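Local atomic coordinates of antifungal protein GAFP-1 (Gastrodia elata, PDB entry 1XD5), a protein that probably binds mannose as a monomeric bulb-type lectin of an orchid and is named for its antifungal activity. Residues 27-32 / 50-55. Sequence-based numbering, arbitrary orientation.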
loop_
_atom_site.group_PDB
_atom_site.type_symbol
_atom_site.label_atom_id
_atom_site.label_comp_id
_atom_site.label_asym_id
_atom_site.label_seq_id
_atom_site.Cartn_x
_atom_site.Cartn_y
_atom_site.Cartn_z
ATOM N N ASN A 27 6.464 8.165 -8.549
ATOM C CA ASN A 27 6.401 8.412 -9.979
ATOM C C ASN A 27 7.171 7.376 -10.806
ATOM O O ASN A 27 6.866 7.176 -11.981
ATOM C CB ASN A 27 6.873 9.838 -10.310
ATOM C CG ASN A 27 6.518 10.265 -11.740
ATOM O OD1 ASN A 27 7.375 10.741 -12.482
ATOM N ND2 ASN A 27 5.274 10.079 -12.129
ATOM N N ASP A 28 8.165 6.728 -10.199
ATOM C CA ASP A 28 8.892 5.667 -10.900
ATOM C C ASP A 28 8.176 4.309 -10.802
ATOM O O ASP A 28 8.708 3.289 -11.255
ATOM C CB ASP A 28 10.345 5.567 -10.417
ATOM C CG ASP A 28 10.473 5.014 -8.998
ATOM O OD1 ASP A 28 9.449 4.823 -8.305
ATOM O OD2 ASP A 28 11.584 4.760 -8.484
ATOM N N CYS A 29 6.974 4.320 -10.215
ATOM C CA CYS A 29 6.123 3.130 -10.028
ATOM C C CYS A 29 6.582 2.143 -8.951
ATOM O O CYS A 29 6.023 1.046 -8.824
ATOM C CB CYS A 29 5.847 2.405 -11.359
ATOM S SG CYS A 29 4.685 3.328 -12.393
ATOM N N ASN A 30 7.585 2.536 -8.167
ATOM C CA ASN A 30 7.986 1.758 -7.004
ATOM C C ASN A 30 7.072 2.106 -5.848
ATOM O O ASN A 30 6.785 3.283 -5.614
ATOM C CB ASN A 30 9.437 2.076 -6.620
ATOM C CG ASN A 30 10.176 0.885 -6.026
ATOM O OD1 ASN A 30 11.355 1.002 -5.642
ATOM N ND2 ASN A 30 9.517 -0.254 -5.954
ATOM N N LEU A 31 6.604 1.090 -5.135
ATOM C CA LEU A 31 5.841 1.296 -3.917
ATOM C C LEU A 31 6.820 1.083 -2.763
ATOM O O LEU A 31 7.395 0.003 -2.626
ATOM C CB LEU A 31 4.687 0.296 -3.840
ATOM C CG LEU A 31 3.837 0.284 -2.563
ATOM C CD1 LEU A 31 3.160 1.653 -2.314
ATOM C CD2 LEU A 31 2.801 -0.841 -2.645
ATOM N N VAL A 32 7.041 2.119 -1.961
ATOM C CA VAL A 32 8.134 2.091 -0.993
ATOM C C VAL A 32 7.713 2.525 0.407
ATOM O O VAL A 32 6.986 3.503 0.572
ATOM C CB VAL A 32 9.334 2.980 -1.443
ATOM C CG1 VAL A 32 10.530 2.795 -0.495
ATOM C CG2 VAL A 32 9.737 2.693 -2.892
ATOM N N SER A 50 5.471 4.634 -15.523
ATOM C CA SER A 50 5.487 5.860 -14.739
ATOM C C SER A 50 4.054 6.344 -14.486
ATOM O O SER A 50 3.101 5.839 -15.084
ATOM C CB SER A 50 6.328 6.941 -15.426
ATOM O OG SER A 50 5.701 7.372 -16.616
ATOM N N GLY A 51 3.908 7.299 -13.573
ATOM C CA GLY A 51 2.605 7.863 -13.280
ATOM C C GLY A 51 1.672 6.842 -12.661
ATOM O O GLY A 51 0.480 6.830 -12.965
ATOM N N CYS A 52 2.215 5.992 -11.792
ATOM C CA CYS A 52 1.428 4.931 -11.172
ATOM C C CYS A 52 0.517 5.419 -10.072
ATOM O O CYS A 52 0.770 6.438 -9.444
ATOM C CB CYS A 52 2.321 3.828 -10.612
ATOM S SG CYS A 52 2.868 2.720 -11.914
ATOM N N VAL A 53 -0.539 4.653 -9.842
ATOM C CA VAL A 53 -1.459 4.896 -8.740
ATOM C C VAL A 53 -1.586 3.603 -7.935
ATOM O O VAL A 53 -1.256 2.521 -8.429
ATOM C CB VAL A 53 -2.828 5.412 -9.258
ATOM C CG1 VAL A 53 -2.634 6.685 -10.087
ATOM C CG2 VAL A 53 -3.543 4.352 -10.087
ATOM N N LEU A 54 -2.035 3.719 -6.692
ATOM C CA LEU A 54 -2.168 2.573 -5.828
ATOM C C LEU A 54 -3.642 2.447 -5.463
ATOM O O LEU A 54 -4.214 3.370 -4.892
ATOM C CB LEU A 54 -1.312 2.742 -4.562
ATOM C CG LEU A 54 -1.349 1.573 -3.564
ATOM C CD1 LEU A 54 -0.733 0.320 -4.175
ATOM C CD2 LEU A 54 -0.656 1.928 -2.235
ATOM N N LYS A 55 -4.246 1.318 -5.818
ATOM C CA LYS A 55 -5.674 1.117 -5.603
ATOM C C LYS A 55 -5.913 0.049 -4.549
ATOM O O LYS A 55 -5.471 -1.080 -4.708
ATOM C CB LYS A 55 -6.361 0.700 -6.913
ATOM C CG LYS A 55 -6.342 1.756 -8.013
ATOM C CD LYS A 55 -7.385 1.440 -9.098
ATOM C CE LYS A 55 -7.301 2.424 -10.264
ATOM N NZ LYS A 55 -8.042 1.943 -11.474
#
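The Asp28 side chain sets off away from 50-55, and the backbone N of Asn30 comes to its OD1 from above the carboxylate plane at 3.0 Å, closing an Asx turn; Gln26 donates to the same oxygen. The amide of Asn27 reaches the other segment by its ND2 end, with CG anti to the backbone N (chi1 -166°), so that ND2 lies 3.4 Å from Gly51 N, a meeting of two donors and no bond. What Gly51 N does bond, weakly, is Asn27 O at 3.4 Å, and the CA of Ser50 lies against that same oxygen.

The covalent tie follows. Cys29, at positive phi, and Cys52 both hold SG anti to their carbonyl carbons, and the sulfurs join at 2.0 Å with a relaxed torsion of 91° about the S-S bond. The bridge is buried, with Ile64 and Ser66 of strand 62-66 packed on Cys52.

Further along both segments, Leu31 and Leu54 both extend CG anti to the backbone N and cross at about a right angle, Leu31 CD1 meeting Leu54 CD2 at 3.8 Å. Trp41, Leu62 and Ile64 pack around this pair. The disulfide ties the loop leading into strand 31-35 to the beginning of the 52-56 region, and the leucines pack those two strands' four-stranded antiparallel sheets together, in the beta-prism II fold of monocot mannose-binding (bulb-type) lectins.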